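Long-range contact in L-methionine gamma-lyase (Fusobacterium nucleatum subsp. nucleatum, PDB 6LXU), which is a pyridoxal-phosphate-dependent enzyme that holds its cofactor covalently: residues Leu183-Thr189 / Val203-Ser209. Sequence-based numbering, arbitrary orientation.
Sequences LVIVDNT and VDIVVHS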
ATOM      1  N   LEU A 183       6.284  32.748 -20.869  1.00  9.12           N
ATOM      2  CA  LEU A 183       6.077  31.297 -20.920  1.00  8.89           C
ATOM      3  C   LEU A 183       4.605  30.987 -21.085  1.00  8.49           C
ATOM      4  O   LEU A 183       3.761  31.614 -20.447  1.00  9.01           O
ATOM      5  CB  LEU A 183       6.575  30.652 -19.633  1.00  9.35           C
ATOM      6  CG  LEU A 183       8.077  30.755 -19.379  1.00 10.13           C
ATOM      7  CD1 LEU A 183       8.390  30.366 -17.940  1.00 10.42           C
ATOM      8  CD2 LEU A 183       8.859  29.900 -20.364  1.00 11.11           C
ATOM      9  N   VAL A 184       4.308  29.998 -21.925  1.00  7.77           N
ATOM     10  CA  VAL A 184       2.961  29.516 -22.121  1.00  7.57           C
ATOM     11  C   VAL A 184       2.809  28.204 -21.345  1.00  7.27           C
ATOM     12  O   VAL A 184       3.578  27.265 -21.550  1.00  7.00           O
ATOM     13  CB  VAL A 184       2.629  29.306 -23.616  1.00  7.99           C
ATOM     14  CG1 VAL A 184       1.185  28.845 -23.776  1.00  8.51           C
ATOM     15  CG2 VAL A 184       2.853  30.588 -24.408  1.00  8.23           C
ATOM     16  N   ILE A 185       1.801  28.178 -20.461  1.00  6.99           N
ATOM     17  CA  ILE A 185       1.528  27.027 -19.590  1.00  7.20           C
ATOM     18  C   ILE A 185       0.129  26.559 -19.922  1.00  7.00           C
ATOM     19  O   ILE A 185      -0.794  27.365 -19.942  1.00  7.23           O
ATOM     20  CB  ILE A 185       1.630  27.412 -18.094  1.00  7.76           C
ATOM     21  CG1 ILE A 185       3.003  28.022 -17.805  1.00  8.43           C
ATOM     22  CG2 ILE A 185       1.352  26.200 -17.217  1.00  7.86           C
ATOM     23  CD1 ILE A 185       3.192  28.532 -16.396  1.00  8.77           C
ATOM     24  N   VAL A 186      -0.037  25.255 -20.166  1.00  6.69           N
ATOM     25  CA  VAL A 186      -1.346  24.685 -20.479  1.00  6.47           C
ATOM     26  C   VAL A 186      -1.692  23.564 -19.511  1.00  6.05           C
ATOM     27  O   VAL A 186      -0.909  22.636 -19.325  1.00  6.24           O
ATOM     28  CB  VAL A 186      -1.399  24.149 -21.922  1.00  6.87           C
ATOM     29  CG1 VAL A 186      -2.698  23.409 -22.203  1.00  7.12           C
ATOM     30  CG2 VAL A 186      -1.230  25.302 -22.882  1.00  7.08           C
ATOM     31  N   ASP A 187      -2.892  23.652 -18.961  1.00  5.78           N
ATOM     32  CA  ASP A 187      -3.490  22.563 -18.182  1.00  5.69           C
ATOM     33  C   ASP A 187      -4.182  21.624 -19.161  1.00  5.53           C
ATOM     34  O   ASP A 187      -5.239  21.938 -19.692  1.00  5.79           O
ATOM     35  CB  ASP A 187      -4.443  23.161 -17.147  1.00  5.89           C
ATOM     36  CG  ASP A 187      -5.110  22.125 -16.263  1.00  6.15           C
ATOM     37  OD1 ASP A 187      -5.108  20.931 -16.635  1.00  6.43           O
ATOM     38  OD2 ASP A 187      -5.659  22.527 -15.206  1.00  6.28           O
ATOM     39  N   ASN A 188      -3.532  20.479 -19.405  1.00  5.28           N
ATOM     40  CA  ASN A 188      -3.965  19.487 -20.390  1.00  5.33           C
ATOM     41  C   ASN A 188      -4.727  18.317 -19.757  1.00  5.21           C
ATOM     42  O   ASN A 188      -4.816  17.241 -20.345  1.00  5.17           O
ATOM     43  CB  ASN A 188      -2.734  18.974 -21.162  1.00  5.40           C
ATOM     44  CG  ASN A 188      -3.074  18.315 -22.492  1.00  5.65           C
ATOM     45  OD1 ASN A 188      -3.990  18.755 -23.188  1.00  6.22           O
ATOM     46  ND2 ASN A 188      -2.321  17.267 -22.852  1.00  5.92           N
ATOM     47  N   THR A 189      -5.296  18.545 -18.571  1.00  5.15           N
ATOM     48  CA  THR A 189      -5.981  17.490 -17.814  1.00  5.12           C
ATOM     49  C   THR A 189      -7.107  16.819 -18.599  1.00  5.25           C
ATOM     50  O   THR A 189      -7.148  15.600 -18.711  1.00  5.47           O
ATOM     51  CB  THR A 189      -6.537  18.049 -16.493  1.00  5.13           C
ATOM     52  OG1 THR A 189      -5.455  18.502 -15.669  1.00  5.32           O
ATOM     53  CG2 THR A 189      -7.308  17.003 -15.722  1.00  5.21           C
ATOM     54  N   VAL A 203       3.763  25.293 -26.944  1.00  8.50           N
ATOM     55  CA  VAL A 203       3.585  25.588 -25.515  1.00  8.23           C
ATOM     56  C   VAL A 203       4.885  25.267 -24.776  1.00  7.84           C
ATOM     57  O   VAL A 203       5.609  24.365 -25.154  1.00  8.55           O
ATOM     58  CB  VAL A 203       2.389  24.769 -24.991  1.00  8.43           C
ATOM     59  CG1 VAL A 203       2.280  24.771 -23.472  1.00  8.54           C
ATOM     60  CG2 VAL A 203       1.114  25.271 -25.649  1.00  8.52           C
ATOM     61  N   ASP A 204       5.193  26.024 -23.718  1.00  7.68           N
ATOM     62  CA  ASP A 204       6.418  25.793 -22.964  1.00  7.55           C
ATOM     63  C   ASP A 204       6.292  24.733 -21.861  1.00  6.96           C
ATOM     64  O   ASP A 204       7.219  23.978 -21.653  1.00  7.16           O
ATOM     65  CB  ASP A 204       6.892  27.091 -22.335  1.00  7.97           C
ATOM     66  CG  ASP A 204       7.226  28.133 -23.374  1.00  8.47           C
ATOM     67  OD1 ASP A 204       8.271  27.979 -24.040  1.00 10.61           O
ATOM     68  OD2 ASP A 204       6.441  29.072 -23.541  1.00  8.60           O
ATOM     69  N   ILE A 205       5.161  24.741 -21.135  1.00  6.66           N
ATOM     70  CA  ILE A 205       4.985  23.854 -19.971  1.00  6.52           C
ATOM     71  C   ILE A 205       3.582  23.275 -20.026  1.00  6.40           C
ATOM     72  O   ILE A 205       2.620  24.007 -20.218  1.00  6.45           O
ATOM     73  CB  ILE A 205       5.155  24.624 -18.638  1.00  6.79           C
ATOM     74  CG1 ILE A 205       6.505  25.358 -18.576  1.00  7.04           C
ATOM     75  CG2 ILE A 205       4.971  23.674 -17.451  1.00  6.76           C
ATOM     76  CD1 ILE A 205       6.628  26.325 -17.413  1.00  7.35           C
ATOM     77  N   VAL A 206       3.479  21.958 -19.823  1.00  6.35           N
ATOM     78  CA  VAL A 206       2.201  21.280 -19.680  1.00  6.48           C
ATOM     79  C   VAL A 206       2.047  20.845 -18.233  1.00  6.11           C
ATOM     80  O   VAL A 206       2.984  20.302 -17.642  1.00  6.09           O
ATOM     81  CB  VAL A 206       2.100  20.055 -20.608  1.00  7.29           C
ATOM     82  CG1 VAL A 206       0.924  19.154 -20.240  1.00  7.78           C
ATOM     83  CG2 VAL A 206       1.984  20.521 -22.047  1.00  7.91           C
ATOM     84  N   VAL A 207       0.856  21.071 -17.680  1.00  5.70           N
ATOM     85  CA  VAL A 207       0.514  20.602 -16.338  1.00  5.62           C
ATOM     86  C   VAL A 207      -0.726  19.709 -16.425  1.00  5.45           C
ATOM     87  O   VAL A 207      -1.603  19.872 -17.287  1.00  5.57           O
ATOM     88  CB  VAL A 207       0.324  21.757 -15.334  1.00  5.93           C
ATOM     89  CG1 VAL A 207       1.581  22.593 -15.233  1.00  6.18           C
ATOM     90  CG2 VAL A 207      -0.887  22.598 -15.666  1.00  5.94           C
ATOM     91  N   HIS A 208      -0.774  18.750 -15.499  1.00  4.99           N
ATOM     92  CA  HIS A 208      -1.909  17.820 -15.361  1.00  5.03           C
ATOM     93  C   HIS A 208      -2.317  17.631 -13.921  1.00  4.84           C
ATOM     94  O   HIS A 208      -1.465  17.508 -13.050  1.00  5.06           O
ATOM     95  CB  HIS A 208      -1.537  16.406 -15.822  1.00  5.19           C
ATOM     96  CG  HIS A 208      -1.365  16.266 -17.292  1.00  5.39           C
ATOM     97  ND1 HIS A 208      -2.435  16.104 -18.145  1.00  5.61           N
ATOM     98  CD2 HIS A 208      -0.244  16.250 -18.050  1.00  5.57           C
ATOM     99  CE1 HIS A 208      -1.961  15.997 -19.377  1.00  5.53           C
ATOM    100  NE2 HIS A 208      -0.642  16.080 -19.347  1.00  5.87           N
ATOM    101  N   SER A 209      -3.621  17.485 -13.717  1.00  4.73           N
ATOM    102  CA  SER A 209      -4.120  16.731 -12.579  1.00  4.67           C
ATOM    103  C   SER A 209      -4.150  15.256 -12.961  1.00  4.58           C
ATOM    104  O   SER A 209      -5.064  14.808 -13.650  1.00  4.71           O
ATOM    105  CB  SER A 209      -5.502  17.211 -12.176  1.00  4.80           C
ATOM    106  OG  SER A 209      -5.986  16.388 -11.116  1.00  4.94           O
TER
HETATM  107  O   HOH W   1      -4.679  14.304 -18.257  1.00  5.57           O
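Val186 pairs with Val206 in a parallel bridge and bonds to the residues flanking it: its N donates to Ile205 O (2.9 Å) and its O accepts from Val207 N at a nearly straight 172°. The tightest apolar packing is where Val186 CG2 meets both methyls of Val203, each at 3.6 Å, from the loop before strand 205-209 and next to helix 169-176. On the face opposite Val186, Ile185 and Ile205 lie side by side in a less close contact, CG1 of Ile185 standing 4.0 Å from CD1 of Ile205, against helix 89-100. Asp204, its CG beside the backbone N (chi1 -62°), brings the anti lone pair of OD2 to Val184 N (2.8 Å); OD2 also bonds His177, and OD1 forms a salt bridge with Arg228. Beyond Asp187 a side chain takes over: Thr189 OG1 accepts from Ser209 N (2.9 Å) and donates to Asp187 OD1 (2.6 Å), which also accepts from Thr189 N, an Asx turn. This is the looser, water-bridged end of a buried contact: a water joins Thr189 O and, weakly, His208 ND1, while His208 NE2 bonds Glu78. Ser209 OG bonds the phosphate of modified residue 212, and Asp187 OD2 lies near its pyridine N1, so this beta-alpha-beta unit delivers its C-terminal ends to the cofactor site in the large-domain sheet of a fold-type I PLP enzyme.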